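Local coordinates for periplasmic divalent cation tolerance protein (Synechococcus elongatus, PDB 6GDX) that is a trimeric PII-like protein of uncertain function that may bind copper but more likely carries or signals through small molecules, at residues S26-L37 against E111-V122; E55-S63 against Y124-L132. All blocks are in the same frame, centred on the assembly; numbering follows the deposited sequence.

How the contacts relate
Contact 1 and contact 2 lie about 12 Å apart, centre to centre, in a ferredoxin-like fold, contact 1 joining strands and contact 2 setting helix 122-131 against the entry to strand 61-73. Their segments alternate along the chain: 26-37, then 55-63, then 111-122, then 124-132. Strand 119-121 of contact 1 runs directly into helix 122-131, which carries one side of contact 2. Both contacts reach the same antiparallel sheet, contact 1 through strands 33-40 and 113-115, contact 2 through the start of strand 61-73. Where they meet, L33 CD2 packs on L128 CD2 at 4.0 Å. Both also touch the second subunit, so the C-terminal part of the chain takes part both in the fold and in the trimer interface.

Contact 1 of 2, residues S26-L37 against E111-V122; sequences SLIETADLRLLL and ECLVLTPIASSV
The guanidinium of R34 has T116 OG1 over one face, 3.2 Å above its plane and displaced toward the rim, while the peptide carbon of A31 lies at its edge. R34 NH1 gives A31 O a bond of 2.8 Å and also reaches L33 O, both partners near the guanidinium plane; the chain, bent at chi2 (-71°), folds the group back over its own turn. R34 lies at the start of the first of two antiparallel pairings, that of strand 33-40 with 113-115, part of the main sheet of the ferredoxin-like fold; the second, strand 27-29 with 119-121, is a small two-stranded sheet. The register shifts by two residues between them.

In the first pairing, L35 and L115 exchange two backbone bonds, as do L37 and L113. L35, L37, L113 and L115 share one face, L37 CD1 meeting L115 CD1 at 4.0 Å, whereas L36 and V114 occupy the other and L36 also packs on L101 of helix 91-104. P117 lays its ring CG against L35 CG at 4.1 Å.

In the second pairing, I28 and S120 form the hydrogen-bonded pair. I28 CG2 meets V122 CG2 at 3.5 Å, the two side chains crossing at about a right angle. S120 OG bonds to C112 O of the second subunit, and both pairings continue into neighbouring chains, each in an antiparallel arrangement.

Between the two, T30 points inward: its CG2 rests on S120 CB, and its OG1, held between backbone N and carbonyl carbon (chi1 56°), gives a weak bond to P117 O. A water bridges the two segments here, accepting from L33 N at 2.9 Å and donating to P117 O at 2.7 Å.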
loop_
_atom_site.group_PDB
_atom_site.type_symbol
_atom_site.label_atom_id
_atom_site.label_comp_id
_atom_site.label_asym_id
_atom_site.label_seq_id
_atom_site.Cartn_x
_atom_site.Cartn_y
_atom_site.Cartn_z
ATOM N N SER B 26 13.812 -9.018 15.497
ATOM C CA SER B 26 14.364 -9.516 14.224
ATOM C C SER B 26 13.295 -9.831 13.170
ATOM O O SER B 26 12.152 -10.176 13.521
ATOM C CB SER B 26 15.245 -10.741 14.453
ATOM O OG SER B 26 14.499 -11.823 14.991
ATOM N N LEU B 27 13.681 -9.719 11.895
ATOM C CA LEU B 27 12.764 -10.086 10.814
ATOM C C LEU B 27 12.694 -11.578 10.685
ATOM O O LEU B 27 13.710 -12.297 10.659
ATOM C CB LEU B 27 13.093 -9.500 9.422
ATOM C CG LEU B 27 12.754 -8.022 9.257
ATOM C CD1 LEU B 27 13.329 -7.465 7.966
ATOM C CD2 LEU B 27 11.267 -7.742 9.320
ATOM N N ILE B 28 11.475 -12.049 10.525
ATOM C CA ILE B 28 11.200 -13.426 10.245
ATOM C C ILE B 28 10.299 -13.544 9.023
ATOM O O ILE B 28 9.491 -12.666 8.729
ATOM C CB ILE B 28 10.513 -14.104 11.442
ATOM C CG1 ILE B 28 9.274 -13.332 11.919
ATOM C CG2 ILE B 28 11.526 -14.325 12.560
ATOM C CD1 ILE B 28 8.332 -14.199 12.694
ATOM N N GLU B 29 10.463 -14.644 8.286
ATOM C CA GLU B 29 9.542 -14.974 7.199
ATOM C C GLU B 29 8.161 -15.158 7.740
ATOM O O GLU B 29 7.961 -15.736 8.800
ATOM C CB GLU B 29 9.885 -16.285 6.558
ATOM C CG GLU B 29 11.201 -16.300 5.852
ATOM C CD GLU B 29 11.434 -17.623 5.131
ATOM O OE1 GLU B 29 10.591 -18.562 5.167
ATOM O OE2 GLU B 29 12.437 -17.726 4.464
ATOM N N THR B 30 7.181 -14.691 6.984
ATOM C CA THR B 30 5.779 -14.823 7.366
ATOM C C THR B 30 4.964 -15.258 6.145
ATOM O O THR B 30 5.115 -14.675 5.074
ATOM C CB THR B 30 5.189 -13.497 7.938
ATOM O OG1 THR B 30 5.353 -12.418 7.017
ATOM C CG2 THR B 30 5.872 -13.114 9.233
ATOM N N ALA B 31 4.063 -16.198 6.355
ATOM C CA ALA B 31 3.134 -16.621 5.321
ATOM C C ALA B 31 1.684 -16.546 5.756
ATOM O O ALA B 31 0.814 -16.740 4.894
ATOM C CB ALA B 31 3.468 -18.018 4.858
ATOM N N ASP B 32 1.399 -16.288 7.024
ATOM C CA ASP B 32 0.048 -16.370 7.554
ATOM C C ASP B 32 -0.571 -15.012 7.909
ATOM O O ASP B 32 -1.660 -14.973 8.462
ATOM C CB ASP B 32 0.024 -17.271 8.797
ATOM N N LEU B 33 0.108 -13.916 7.598
ATOM C CA LEU B 33 -0.465 -12.559 7.783
ATOM C C LEU B 33 -1.097 -12.105 6.479
ATOM O O LEU B 33 -0.660 -12.496 5.386
ATOM C CB LEU B 33 0.624 -11.608 8.231
ATOM C CG LEU B 33 1.357 -11.990 9.512
ATOM C CD1 LEU B 33 2.365 -10.906 9.858
ATOM C CD2 LEU B 33 0.430 -12.286 10.687
ATOM N N ARG B 34 -2.096 -11.244 6.590
ATOM C CA ARG B 34 -2.835 -10.762 5.433
ATOM C C ARG B 34 -3.201 -9.310 5.628
ATOM O O ARG B 34 -3.502 -8.876 6.752
ATOM C CB ARG B 34 -4.122 -11.547 5.213
ATOM C CG ARG B 34 -3.951 -13.017 4.916
ATOM C CD ARG B 34 -3.380 -13.230 3.523
ATOM N NE ARG B 34 -3.325 -14.636 3.139
ATOM C CZ ARG B 34 -2.359 -15.473 3.491
ATOM N NH1 ARG B 34 -1.381 -15.102 4.306
ATOM N NH2 ARG B 34 -2.395 -16.729 3.029
ATOM N N LEU B 35 -3.203 -8.571 4.518
ATOM C CA LEU B 35 -3.735 -7.190 4.471
ATOM C C LEU B 35 -4.909 -7.194 3.525
ATOM O O LEU B 35 -4.735 -7.439 2.321
ATOM C CB LEU B 35 -2.698 -6.223 3.945
ATOM C CG LEU B 35 -1.408 -6.080 4.705
ATOM C CD1 LEU B 35 -0.416 -5.190 3.956
ATOM C CD2 LEU B 35 -1.656 -5.555 6.102
ATOM N N LEU B 36 -6.099 -6.908 4.010
ATOM C CA LEU B 36 -7.271 -6.789 3.155
ATOM C C LEU B 36 -7.505 -5.315 2.895
ATOM O O LEU B 36 -7.659 -4.519 3.839
ATOM C CB LEU B 36 -8.469 -7.489 3.768
ATOM C CG LEU B 36 -9.731 -7.466 2.915
ATOM C CD1 LEU B 36 -10.599 -8.687 3.215
ATOM C CD2 LEU B 36 -10.571 -6.212 3.066
ATOM N N LEU B 37 -7.565 -4.961 1.613
ATOM C CA LEU B 37 -7.775 -3.581 1.171
ATOM C C LEU B 37 -9.163 -3.417 0.625
ATOM O O LEU B 37 -9.610 -4.212 -0.226
ATOM C CB LEU B 37 -6.761 -3.247 0.071
ATOM C CG LEU B 37 -5.296 -3.532 0.390
ATOM C CD1 LEU B 37 -4.438 -3.210 -0.830
ATOM C CD2 LEU B 37 -4.817 -2.865 1.648
ATOM N N GLU B 111 -14.600 -2.998 -3.126
ATOM C CA GLU B 111 -13.229 -3.408 -3.416
ATOM C C GLU B 111 -12.833 -4.501 -2.448
ATOM O O GLU B 111 -13.157 -4.465 -1.257
ATOM C CB GLU B 111 -12.242 -2.228 -3.287
ATOM C CG GLU B 111 -10.742 -2.591 -3.376
ATOM C CD GLU B 111 -9.789 -1.393 -3.210
ATOM O OE1 GLU B 111 -9.061 -1.292 -2.154
ATOM O OE2 GLU B 111 -9.718 -0.557 -4.165
ATOM N N CYS B 112 -12.121 -5.485 -2.946
ATOM C CA CYS B 112 -11.546 -6.516 -2.093
ATOM C C CYS B 112 -10.261 -6.988 -2.731
ATOM O O CYS B 112 -10.295 -7.684 -3.751
ATOM C CB CYS B 112 -12.496 -7.685 -1.928
ATOM S SG CYS B 112 -11.798 -9.016 -0.911
ATOM N N LEU B 113 -9.130 -6.568 -2.180
ATOM C CA LEU B 113 -7.846 -7.009 -2.665
ATOM C C LEU B 113 -7.005 -7.386 -1.461
ATOM O O LEU B 113 -6.933 -6.610 -0.509
ATOM C CB LEU B 113 -7.158 -5.937 -3.444
ATOM C CG LEU B 113 -7.817 -5.594 -4.784
ATOM C CD1 LEU B 113 -7.101 -4.428 -5.375
ATOM C CD2 LEU B 113 -7.788 -6.756 -5.767
ATOM N N VAL B 114 -6.393 -8.573 -1.478
ATOM C CA VAL B 114 -5.659 -9.056 -0.330
ATOM C C VAL B 114 -4.205 -9.193 -0.697
ATOM O O VAL B 114 -3.879 -9.830 -1.709
ATOM C CB VAL B 114 -6.228 -10.374 0.148
ATOM C CG1 VAL B 114 -5.487 -10.859 1.388
ATOM C CG2 VAL B 114 -7.712 -10.251 0.428
ATOM N N LEU B 115 -3.330 -8.675 0.160
ATOM C CA LEU B 115 -1.878 -8.817 0.028
ATOM C C LEU B 115 -1.338 -9.702 1.135
ATOM O O LEU B 115 -1.895 -9.736 2.235
ATOM C CB LEU B 115 -1.171 -7.463 0.105
ATOM C CG LEU B 115 -1.631 -6.392 -0.864
ATOM C CD1 LEU B 115 -0.884 -5.103 -0.601
ATOM C CD2 LEU B 115 -1.379 -6.821 -2.284
ATOM N N THR B 116 -0.260 -10.413 0.848
ATOM C CA THR B 116 0.454 -11.216 1.849
ATOM C C THR B 116 1.825 -10.622 2.088
ATOM O O THR B 116 2.700 -10.685 1.212
ATOM C CB THR B 116 0.553 -12.684 1.413
ATOM O OG1 THR B 116 -0.777 -13.231 1.396
ATOM C CG2 THR B 116 1.411 -13.501 2.372
ATOM N N PRO B 117 2.060 -10.065 3.273
ATOM C CA PRO B 117 3.428 -9.693 3.665
ATOM C C PRO B 117 4.328 -10.914 3.731
ATOM O O PRO B 117 3.917 -12.002 4.135
ATOM C CB PRO B 117 3.233 -9.048 5.036
ATOM C CG PRO B 117 1.775 -8.662 5.077
ATOM C CD PRO B 117 1.096 -9.752 4.340
ATOM N N ILE B 118 5.551 -10.755 3.275
ATOM C CA ILE B 118 6.500 -11.857 3.226
ATOM C C ILE B 118 7.393 -11.902 4.441
ATOM O O ILE B 118 8.087 -12.924 4.649
ATOM C CB ILE B 118 7.365 -11.761 1.913
ATOM C CG1 ILE B 118 8.348 -10.525 1.925
ATOM C CG2 ILE B 118 6.511 -11.942 0.668
ATOM C CD1 ILE B 118 9.765 -10.754 2.326
ATOM N N ALA B 119 7.422 -10.846 5.243
ATOM C CA ALA B 119 8.217 -10.846 6.462
ATOM C C ALA B 119 7.609 -9.855 7.417
ATOM O O ALA B 119 6.846 -8.948 7.051
ATOM C CB ALA B 119 9.666 -10.485 6.182
ATOM N N SER B 120 7.946 -10.034 8.689
ATOM C CA SER B 120 7.544 -9.121 9.762
ATOM C C SER B 120 8.576 -9.269 10.879
ATOM O O SER B 120 9.497 -10.066 10.787
ATOM C CB SER B 120 6.164 -9.475 10.265
ATOM O OG SER B 120 5.703 -8.600 11.245
ATOM N N SER B 121 8.418 -8.527 11.962
ATOM C CA SER B 121 9.212 -8.805 13.154
ATOM C C SER B 121 8.516 -9.871 13.978
ATOM O O SER B 121 7.283 -10.049 13.892
ATOM C CB SER B 121 9.406 -7.554 13.979
ATOM O OG SER B 121 8.166 -7.114 14.478
ATOM N N VAL B 122 9.292 -10.575 14.790
ATOM C CA VAL B 122 8.686 -11.526 15.704
ATOM C C VAL B 122 7.647 -10.824 16.597
ATOM O O VAL B 122 6.538 -11.323 16.801
ATOM C CB VAL B 122 9.748 -12.225 16.584
ATOM C CG1 VAL B 122 9.090 -13.104 17.628
ATOM C CG2 VAL B 122 10.705 -13.052 15.722
HETATM O O HOH W 1 2.132 -13.483 5.612
#

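Contact 2 of 2, residues E55-S63 against Y124-L132; sequences EAGLAACVS and YRDWLRSSL
A60 meets W127, L128 and L132 in the apolar packing. A60 CB lies 3.6 Å from W127 CH2, approaching the ring obliquely, and the same methyl meets L128 CG at 3.8 Å and S131 CB at 3.8 Å, so one small side chain fits among three residues of the helix. C61 CB comes to the indole edge, near the ring plane, 3.9 Å from W127 CH2. The indole reaches this position because W127 CG stands anti to the backbone N (chi1 165°), which sends the six-membered ring out to the start of strand 61-73.

Packing against backbone is the second kind. L132 CD2 lies 3.4 Å from G57 O and also touches the peptide carbon of A59. G57, with its positive phi of 77°, closes helix 43-55 in a Schellman motif and turns the chain toward the strand.

Polar bonding fixes the helix side. S131 OG donates to W127 O at 2.9 Å, and S131 N reaches that oxygen from the opposite face of its carbonyl plane; the hydroxyl oxygen also lies over one face of the indole. W127 NE1 bonds to R72 O of the second subunit, whose W73 ring meets the indole. An alanine in place of W127 would probably open a gap beside A60 and C61 and leave that carbonyl of the neighbouring chain without its indole donor.

The arrangement is a C-terminal helix packed on the entry to a sheet strand of the ferredoxin-like fold, beside a subunit interface where a Bis-Tris molecule, probably from the crystallisation liquor, lies about 4 Å from the W127 side chain (nearest atoms) and may mark a pocket.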
loop_
_atom_site.group_PDB
_atom_site.type_symbol
_atom_site.label_atom_id
_atom_site.label_comp_id
_atom_site.label_asym_id
_atom_site.label_seq_id
_atom_site.Cartn_x
_atom_site.Cartn_y
_atom_site.Cartn_z
ATOM N N GLU B 55 -13.491 -4.782 17.059
ATOM C CA GLU B 55 -14.324 -5.200 18.183
ATOM C C GLU B 55 -14.728 -6.662 18.057
ATOM O O GLU B 55 -14.848 -7.366 19.079
ATOM C CB GLU B 55 -15.547 -4.295 18.286
ATOM C CG GLU B 55 -16.377 -4.494 19.552
ATOM C CD GLU B 55 -16.685 -3.162 20.236
ATOM O OE1 GLU B 55 -15.777 -2.561 20.861
ATOM O OE2 GLU B 55 -17.823 -2.703 20.112
ATOM N N ALA B 56 -14.975 -7.121 16.837
ATOM C CA ALA B 56 -15.358 -8.490 16.553
ATOM C C ALA B 56 -14.202 -9.475 16.466
ATOM O O ALA B 56 -14.426 -10.661 16.202
ATOM C CB ALA B 56 -16.164 -8.510 15.264
ATOM N N GLY B 57 -12.972 -8.992 16.630
ATOM C CA GLY B 57 -11.819 -9.869 16.561
ATOM C C GLY B 57 -11.389 -10.289 15.177
ATOM O O GLY B 57 -10.668 -11.274 15.038
ATOM N N LEU B 58 -11.836 -9.564 14.159
ATOM C CA LEU B 58 -11.582 -9.925 12.760
ATOM C C LEU B 58 -10.321 -9.282 12.178
ATOM O O LEU B 58 -9.814 -9.735 11.149
ATOM C CB LEU B 58 -12.796 -9.597 11.913
ATOM C CG LEU B 58 -13.963 -10.535 12.207
ATOM C CD1 LEU B 58 -15.237 -9.965 11.585
ATOM C CD2 LEU B 58 -13.674 -11.944 11.732
ATOM N N ALA B 59 -9.837 -8.229 12.827
ATOM C CA ALA B 59 -8.614 -7.546 12.408
ATOM C C ALA B 59 -7.930 -7.035 13.649
ATOM O O ALA B 59 -8.605 -6.631 14.616
ATOM C CB ALA B 59 -8.891 -6.398 11.446
ATOM N N ALA B 60 -6.603 -7.054 13.678
ATOM C CA ALA B 60 -5.850 -6.504 14.792
ATOM C C ALA B 60 -5.707 -5.011 14.759
ATOM O O ALA B 60 -5.608 -4.325 15.791
ATOM C CB ALA B 60 -4.470 -7.136 14.837
ATOM N N CYS B 61 -5.622 -4.484 13.539
ATOM C CA CYS B 61 -5.451 -3.055 13.264
ATOM C C CYS B 61 -6.162 -2.784 11.949
ATOM O O CYS B 61 -6.118 -3.633 11.048
ATOM C CB CYS B 61 -3.975 -2.658 13.137
ATOM S SG CYS B 61 -3.731 -0.936 12.664
ATOM N N VAL B 62 -6.732 -1.596 11.818
ATOM C CA VAL B 62 -7.255 -1.132 10.562
ATOM C C VAL B 62 -6.776 0.281 10.358
ATOM O O VAL B 62 -6.954 1.116 11.269
ATOM C CB VAL B 62 -8.788 -1.167 10.523
ATOM C CG1 VAL B 62 -9.317 -0.788 9.143
ATOM C CG2 VAL B 62 -9.316 -2.515 10.955
ATOM N N SER B 63 -6.163 0.573 9.213
ATOM C CA SER B 63 -5.778 1.942 8.903
ATOM C C SER B 63 -6.728 2.518 7.877
ATOM O O SER B 63 -7.272 1.795 6.993
ATOM C CB SER B 63 -4.345 1.992 8.387
ATOM O OG SER B 63 -4.223 1.420 7.104
ATOM N N TYR B 124 5.924 -7.995 16.203
ATOM C CA TYR B 124 4.716 -7.512 15.536
ATOM C C TYR B 124 3.803 -8.682 15.176
ATOM O O TYR B 124 2.583 -8.640 15.383
ATOM C CB TYR B 124 5.040 -6.660 14.313
ATOM C CG TYR B 124 3.791 -6.142 13.679
ATOM C CD1 TYR B 124 3.139 -5.030 14.149
ATOM C CD2 TYR B 124 3.242 -6.787 12.562
ATOM C CE1 TYR B 124 1.971 -4.588 13.517
ATOM C CE2 TYR B 124 2.074 -6.374 11.970
ATOM C CZ TYR B 124 1.463 -5.263 12.436
ATOM O OH TYR B 124 0.269 -4.891 11.822
ATOM N N ARG B 125 4.385 -9.733 14.591
ATOM C CA ARG B 125 3.567 -10.887 14.243
ATOM C C ARG B 125 2.902 -11.470 15.486
ATOM O O ARG B 125 1.722 -11.809 15.449
ATOM C CB ARG B 125 4.356 -11.964 13.508
ATOM C CG ARG B 125 3.574 -13.260 13.340
ATOM C CD ARG B 125 4.219 -14.194 12.348
ATOM N NE ARG B 125 3.477 -15.448 12.257
ATOM C CZ ARG B 125 3.639 -16.471 13.081
ATOM N NH1 ARG B 125 2.913 -17.548 12.888
ATOM N NH2 ARG B 125 4.501 -16.410 14.085
ATOM N N ASP B 126 3.654 -11.591 16.584
ATOM C CA ASP B 126 3.071 -12.110 17.807
ATOM C C ASP B 126 1.959 -11.213 18.352
ATOM O O ASP B 126 0.941 -11.726 18.809
ATOM C CB ASP B 126 4.149 -12.279 18.877
ATOM C CG ASP B 126 5.105 -13.434 18.588
ATOM O OD1 ASP B 126 4.866 -14.245 17.662
ATOM O OD2 ASP B 126 6.118 -13.536 19.319
ATOM N N TRP B 127 2.132 -9.889 18.277
ATOM C CA TRP B 127 1.079 -8.959 18.689
ATOM C C TRP B 127 -0.180 -9.167 17.850
ATOM O O TRP B 127 -1.306 -9.252 18.345
ATOM C CB TRP B 127 1.558 -7.498 18.619
ATOM C CG TRP B 127 0.390 -6.582 18.693
ATOM C CD1 TRP B 127 -0.329 -6.224 19.796
ATOM C CD2 TRP B 127 -0.308 -6.015 17.588
ATOM N NE1 TRP B 127 -1.404 -5.445 19.430
ATOM C CE2 TRP B 127 -1.417 -5.316 18.073
ATOM C CE3 TRP B 127 -0.082 -6.028 16.218
ATOM C CZ2 TRP B 127 -2.309 -4.654 17.217
ATOM C CZ3 TRP B 127 -0.971 -5.402 15.377
ATOM C CH2 TRP B 127 -2.056 -4.723 15.879
ATOM N N LEU B 128 0.009 -9.249 16.539
ATOM C CA LEU B 128 -1.116 -9.345 15.626
ATOM C C LEU B 128 -1.893 -10.629 15.907
ATOM O O LEU B 128 -3.126 -10.598 16.104
ATOM C CB LEU B 128 -0.611 -9.254 14.174
ATOM C CG LEU B 128 -1.667 -9.076 13.108
ATOM C CD1 LEU B 128 -1.024 -8.549 11.837
ATOM C CD2 LEU B 128 -2.388 -10.373 12.827
ATOM N N ARG B 129 -1.170 -11.740 15.960
ATOM C CA ARG B 129 -1.816 -13.026 16.226
ATOM C C ARG B 129 -2.481 -13.079 17.597
ATOM O O ARG B 129 -3.628 -13.544 17.723
ATOM C CB ARG B 129 -0.807 -14.155 16.112
ATOM C CG ARG B 129 -0.240 -14.313 14.719
ATOM C CD ARG B 129 0.353 -15.668 14.407
ATOM N NE ARG B 129 -0.250 -16.098 13.159
ATOM C CZ ARG B 129 -1.339 -16.857 13.028
ATOM N NH1 ARG B 129 -1.769 -17.087 11.817
ATOM N NH2 ARG B 129 -1.971 -17.415 14.066
ATOM N N SER B 130 -1.811 -12.559 18.611
ATOM C CA SER B 130 -2.419 -12.595 19.966
ATOM C C SER B 130 -3.628 -11.660 20.115
ATOM O O SER B 130 -4.501 -11.879 20.969
ATOM C CB SER B 130 -1.387 -12.301 21.038
ATOM O OG SER B 130 -0.879 -11.014 20.934
ATOM N N SER B 131 -3.719 -10.628 19.280
ATOM C CA SER B 131 -4.878 -9.755 19.279
ATOM C C SER B 131 -6.141 -10.384 18.784
ATOM O O SER B 131 -7.217 -9.834 19.036
ATOM C CB SER B 131 -4.625 -8.568 18.386
ATOM O OG SER B 131 -3.680 -7.807 19.018
ATOM N N LEU B 132 -6.019 -11.495 18.065
ATOM C CA LEU B 132 -7.145 -12.200 17.469
ATOM C C LEU B 132 -7.395 -13.526 18.195
ATOM O O LEU B 132 -8.087 -14.381 17.662
ATOM C CB LEU B 132 -6.878 -12.434 15.991
ATOM C CG LEU B 132 -6.488 -11.177 15.193
ATOM C CD1 LEU B 132 -6.345 -11.442 13.707
ATOM C CD2 LEU B 132 -7.490 -10.053 15.410
#